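Long-range contact in GCN5-related N-acetyltransferase (Streptococcus suis, PDB 3G3S), which probably transfers an acetyl group from acetyl-coenzyme A to an acceptor substrate, as members of the GNAT acetyltransferase family do: residues Leu113-Val117 and Ala206-Leu210. Coordinates in Å, arbitrary orientation, origin at the centre of the assembly. Residue numbers count along the deposited sequence, not the author numbering.
Sequences LQKLV and AQLIL
Helices pack closely where a small side chain lets one backbone approach another, and Leu113-Val117 against Ala206-Leu210 is a worked example. Both segments are regular alpha-helix, with Val117 N bonded to Leu113 O (3.1 Å) and Leu210 N to Ala206 O (3.0 Å). Their axes approach to 8.8 Å at a signed crossing angle of -134°; the CA atoms of Leu113 and Ala206 lie 5.1 Å from each other, those of Val117 and Gln207 6.0 Å.

Side chain meets backbone twice: Ala206 CB packs 3.4 Å from Leu113 O, and Val117 CG2, directed by a t chi1, sits 3.4 Å from Gln207 N. Among apolar side chains, Ala206 CB lies 3.7 Å from Val117 CG2 and 3.9 Å from Leu116 CB. Leu113, Leu116 and Leu210 are all mt. Leu113 sends CD1 to Ile209 CG2 (3.6 Å) and sets CB against Leu210 CG (3.9 Å), while Val117 CG2 is 4.1 Å from Leu210 CD1. Leu235 of helix 226-235 touches Leu113, Leu116, Ala206 and Ile209; Leu208 and Ile209 touch Ile187 of strand 184-191, so helix 200-214 lies against the sheet.

At the polar margin, Gln114 OE1 merely touches Leu210 CD1 (3.5 Å); Gln114 NE2 hydrogen-bonds Asp118 OD1 within its own helix. Between these segments of the GNAT domain the contact is therefore mainly van der Waals packing of aliphatic side chains, with no hydrogen bond between them.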
loop_
_atom_site.group_PDB
_atom_site.type_symbol
_atom_site.label_atom_id
_atom_site.label_comp_id
_atom_site.label_asym_id
_atom_site.label_seq_id
_atom_site.Cartn_x
_atom_site.Cartn_y
_atom_site.Cartn_z
ATOM N N LEU A 113 7.494 9.541 28.150
ATOM C CA LEU A 113 8.434 8.756 27.361
ATOM C C LEU A 113 9.803 9.386 27.378
ATOM O O LEU A 113 10.812 8.691 27.499
ATOM C CB LEU A 113 7.953 8.607 25.911
ATOM C CG LEU A 113 6.682 7.771 25.737
ATOM C CD1 LEU A 113 6.220 7.905 24.322
ATOM C CD2 LEU A 113 6.888 6.286 26.138
ATOM N N GLN A 114 9.844 10.703 27.221
ATOM C CA GLN A 114 11.115 11.399 27.223
ATOM C C GLN A 114 11.797 11.240 28.575
ATOM O O GLN A 114 12.996 11.093 28.607
ATOM C CB GLN A 114 10.957 12.885 26.880
ATOM C CG GLN A 114 12.289 13.590 26.650
ATOM C CD GLN A 114 13.072 13.042 25.452
ATOM O OE1 GLN A 114 12.566 13.000 24.328
ATOM N NE2 GLN A 114 14.322 12.650 25.689
ATOM N N LYS A 115 11.048 11.275 29.678
ATOM C CA LYS A 115 11.660 11.062 31.001
ATOM C C LYS A 115 12.352 9.703 31.100
ATOM O O LYS A 115 13.438 9.610 31.652
ATOM C CB LYS A 115 10.648 11.181 32.138
ATOM C CG LYS A 115 11.281 11.033 33.527
ATOM N N LEU A 116 11.721 8.662 30.568
ATOM C CA LEU A 116 12.303 7.327 30.569
ATOM C C LEU A 116 13.609 7.330 29.786
ATOM O O LEU A 116 14.589 6.702 30.190
ATOM C CB LEU A 116 11.329 6.305 29.970
ATOM C CG LEU A 116 10.006 6.066 30.701
ATOM C CD1 LEU A 116 9.097 5.107 29.934
ATOM C CD2 LEU A 116 10.228 5.561 32.143
ATOM N N VAL A 117 13.626 8.030 28.655
ATOM C CA VAL A 117 14.843 8.134 27.852
ATOM C C VAL A 117 15.918 8.870 28.656
ATOM O O VAL A 117 17.045 8.396 28.782
ATOM C CB VAL A 117 14.575 8.835 26.496
ATOM C CG1 VAL A 117 15.869 9.193 25.794
ATOM C CG2 VAL A 117 13.682 7.934 25.610
ATOM N N ALA A 206 11.098 3.502 24.776
ATOM C CA ALA A 206 10.591 4.876 24.826
ATOM C C ALA A 206 11.175 5.694 23.689
ATOM O O ALA A 206 10.445 6.381 22.985
ATOM C CB ALA A 206 10.868 5.533 26.202
ATOM N N GLN A 207 12.485 5.603 23.495
ATOM C CA GLN A 207 13.169 6.347 22.426
ATOM C C GLN A 207 12.659 5.983 21.051
ATOM O O GLN A 207 12.438 6.847 20.211
ATOM C CB GLN A 207 14.662 6.055 22.485
ATOM C CG GLN A 207 15.575 6.743 21.438
ATOM C CD GLN A 207 15.823 8.195 21.756
ATOM O OE1 GLN A 207 14.916 9.020 21.660
ATOM N NE2 GLN A 207 17.053 8.521 22.113
ATOM N N LEU A 208 12.518 4.683 20.802
ATOM C CA LEU A 208 12.013 4.218 19.510
ATOM C C LEU A 208 10.610 4.771 19.225
ATOM O O LEU A 208 10.356 5.261 18.124
ATOM C CB LEU A 208 11.996 2.685 19.461
ATOM C CG LEU A 208 11.478 2.052 18.165
ATOM C CD1 LEU A 208 12.242 2.576 16.966
ATOM C CD2 LEU A 208 11.524 0.533 18.236
ATOM N N ILE A 209 9.721 4.678 20.217
ATOM C CA ILE A 209 8.339 5.179 20.108
ATOM C C ILE A 209 8.417 6.648 19.724
ATOM O O ILE A 209 7.828 7.069 18.747
ATOM C CB ILE A 209 7.551 4.981 21.427
ATOM C CG1 ILE A 209 7.276 3.484 21.649
ATOM C CG2 ILE A 209 6.207 5.803 21.428
ATOM C CD1 ILE A 209 6.755 3.082 23.027
ATOM N N LEU A 210 9.196 7.426 20.476
ATOM C CA LEU A 210 9.376 8.858 20.184
ATOM C C LEU A 210 9.908 9.114 18.769
ATOM O O LEU A 210 9.446 10.029 18.079
ATOM C CB LEU A 210 10.297 9.503 21.222
ATOM C CG LEU A 210 9.698 9.739 22.599
ATOM C CD1 LEU A 210 10.798 10.112 23.593
ATOM C CD2 LEU A 210 8.616 10.835 22.555
#